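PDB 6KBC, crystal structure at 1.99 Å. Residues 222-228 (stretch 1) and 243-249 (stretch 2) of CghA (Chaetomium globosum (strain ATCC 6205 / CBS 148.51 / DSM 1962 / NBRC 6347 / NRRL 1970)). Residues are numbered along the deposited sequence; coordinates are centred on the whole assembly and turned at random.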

# COMPACT_ATOMS: atom_id res chain seq x y z
N ALA A 222 -1.18 17.45 -3.95
CA ALA A 222 -0.54 16.16 -3.77
C ALA A 222 -1.35 15.33 -2.78
O ALA A 222 -1.93 15.87 -1.83
CB ALA A 222 0.90 16.32 -3.28
N PHE A 223 -1.41 14.03 -3.02
CA PHE A 223 -2.32 13.19 -2.26
C PHE A 223 -1.64 11.88 -1.90
O PHE A 223 -0.63 11.48 -2.49
CB PHE A 223 -3.62 12.92 -3.05
CG PHE A 223 -3.42 12.07 -4.29
CD1 PHE A 223 -3.05 12.65 -5.50
CD2 PHE A 223 -3.60 10.70 -4.23
CE1 PHE A 223 -2.86 11.86 -6.64
CE2 PHE A 223 -3.42 9.90 -5.37
CZ PHE A 223 -3.04 10.48 -6.58
N GLY A 224 -2.22 11.20 -0.93
CA GLY A 224 -1.67 9.94 -0.50
C GLY A 224 -2.57 9.36 0.57
O GLY A 224 -3.64 9.89 0.86
N GLY A 225 -2.12 8.27 1.14
CA GLY A 225 -2.92 7.62 2.18
C GLY A 225 -2.04 6.86 3.13
O GLY A 225 -0.84 6.82 2.94
N MET A 226 -2.68 6.29 4.13
CA MET A 226 -1.99 5.47 5.13
C MET A 226 -2.64 4.09 5.08
O MET A 226 -3.84 4.02 5.17
CB MET A 226 -2.11 6.08 6.52
CG MET A 226 -1.15 5.48 7.49
SD MET A 226 -1.88 4.05 8.25
CE MET A 226 -0.43 3.18 8.80
N ASP A 227 -1.84 3.07 4.82
CA ASP A 227 -2.33 1.68 4.72
C ASP A 227 -1.76 0.89 5.90
O ASP A 227 -0.65 1.12 6.26
CB ASP A 227 -1.98 1.03 3.39
CG ASP A 227 -2.70 1.62 2.19
OD1 ASP A 227 -2.96 2.78 2.18
OD2 ASP A 227 -2.98 0.88 1.29
N ARG A 228 -2.54 -0.06 6.39
CA ARG A 228 -2.16 -0.84 7.55
C ARG A 228 -2.40 -2.30 7.24
O ARG A 228 -3.48 -2.66 6.75
CB ARG A 228 -2.96 -0.42 8.79
CG ARG A 228 -2.80 -1.32 10.00
CD ARG A 228 -1.39 -1.34 10.54
NE ARG A 228 -1.39 -1.91 11.89
CZ ARG A 228 -0.65 -2.95 12.28
NH1 ARG A 228 0.18 -3.55 11.45
NH2 ARG A 228 -0.74 -3.38 13.53
N LEU A 243 -1.33 -6.79 -6.25
CA LEU A 243 -1.47 -5.51 -6.93
C LEU A 243 -1.86 -4.44 -5.91
O LEU A 243 -2.95 -4.50 -5.33
CB LEU A 243 -2.51 -5.57 -8.03
CG LEU A 243 -2.86 -4.18 -8.61
CD1 LEU A 243 -1.67 -3.59 -9.33
CD2 LEU A 243 -4.06 -4.30 -9.53
N PHE A 244 -0.97 -3.47 -5.71
CA PHE A 244 -1.29 -2.24 -4.98
C PHE A 244 -1.66 -1.15 -5.97
O PHE A 244 -0.98 -0.97 -6.98
CB PHE A 244 -0.10 -1.76 -4.15
CG PHE A 244 -0.35 -0.42 -3.46
CD1 PHE A 244 -0.97 -0.37 -2.22
CD2 PHE A 244 0.01 0.78 -4.07
CE1 PHE A 244 -1.22 0.86 -1.58
CE2 PHE A 244 -0.23 2.01 -3.45
CZ PHE A 244 -0.85 2.05 -2.20
N VAL A 245 -2.73 -0.40 -5.68
CA VAL A 245 -3.09 0.76 -6.49
C VAL A 245 -3.47 1.90 -5.57
O VAL A 245 -4.25 1.71 -4.63
CB VAL A 245 -4.28 0.51 -7.44
CG1 VAL A 245 -4.63 1.77 -8.20
CG2 VAL A 245 -4.01 -0.63 -8.38
N ARG A 246 -3.00 3.10 -5.89
CA ARG A 246 -3.64 4.32 -5.39
C ARG A 246 -3.66 5.31 -6.53
O ARG A 246 -2.61 5.60 -7.11
CB ARG A 246 -2.91 4.91 -4.19
CG ARG A 246 -3.69 6.11 -3.61
CD ARG A 246 -2.90 6.87 -2.57
NE ARG A 246 -2.27 6.00 -1.57
CZ ARG A 246 -2.92 5.36 -0.61
NH1 ARG A 246 -4.24 5.48 -0.47
NH2 ARG A 246 -2.23 4.62 0.25
N ALA A 247 -4.84 5.80 -6.89
CA ALA A 247 -4.96 6.67 -8.05
C ALA A 247 -6.07 7.67 -7.82
O ALA A 247 -7.05 7.39 -7.14
CB ALA A 247 -5.26 5.89 -9.33
N GLN A 248 -5.93 8.82 -8.47
CA GLN A 248 -6.95 9.86 -8.47
C GLN A 248 -7.15 10.34 -9.90
O GLN A 248 -6.18 10.61 -10.61
CB GLN A 248 -6.55 11.04 -7.57
CG GLN A 248 -7.60 12.18 -7.61
CD GLN A 248 -7.26 13.32 -6.67
OE1 GLN A 248 -6.12 13.78 -6.61
NE2 GLN A 248 -8.25 13.76 -5.90
N ALA A 249 -8.41 10.42 -10.33
CA ALA A 249 -8.74 10.89 -11.67
C ALA A 249 -10.05 11.65 -11.59
O ALA A 249 -11.10 11.03 -11.34
CB ALA A 249 -8.84 9.74 -12.68
O HOH W 1 -4.89 4.59 2.09

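What holds the two stretches together most firmly? It is a salt bridge between Asp227 and Arg246, in which Arg246 NH2 donates a hydrogen bond to Asp227 OD1 across 2.8 Å, with an N-H...O angle of 155°. The carboxylate oxygen lies near the plane of the guanidinium, at its edge, where the N-H groups point, so opposite charge and hydrogen-bond direction work together. Water 1 adds a second route between the same two side chains: it accepts from Arg246 NH1 at 2.8 Å and donates to Asp227 OD1 at 2.6 Å. Both residues are buried, where an unpaired charge would be costly.

How does the arginine reach its partner? Arg246 leaves its strand with chi1 and chi2 both t, then bends at chi3 (m, -48°), so that the guanidinium lies alongside the backbone of stretch 1. Gly225 provides the room, and the backbone of Gly224 and Gly225 forms the surface the guanidinium lies on. One face of the guanidinium is covered by Gly224 C and Gly225 N, and Gly225 N comes within 3.5 Å of Arg246 CZ. At Gly225 the lack of a side chain is decisive, because an ideal CB there would point toward stretch 2 and sit 2.4 Å from Arg246 NH1, a clash. Farther back along the arginine, its aliphatic part also packs on the glycine backbone, with Gly224 CA 3.9 Å from Arg246 CD.

Where do the aromatic rings fit? They lie on different strands and meet different chemistry. Phe223, with chi1 in p, receives Gln248 over one face: Gln248 CB stands 4.0 Å from the centroid of the Phe223 ring and 21° off its normal, a CH-pi contact that sets an aliphatic carbon against the pi cloud. The ring also touches the arginine's aliphatic portion, with Phe223 CE2 4.2 Å from Arg246 CD. Phe244, by contrast, offers its edge to the aspartate: Asp227 OD2 lies 3.4 Å from Phe244 CE1, near the ring plane, where the slightly positive ring hydrogens suit a carboxylate oxygen.

What backbone arrangement brings these groups together? The two strands run roughly antiparallel, at 145° between their N-to-C directions, and their axes come no closer than 8.3 Å. No backbone-to-backbone hydrogen bonds join them; side chains fill the gap. Phe244, Arg246 and Gln248 point back toward stretch 1 from alternate positions, while on stretch 1 Phe223 and Asp227 point toward stretch 2, with Gly225 between them in sequence. The contact buries 331 Å² in all, with Arg246 and Phe223 the most covered residues.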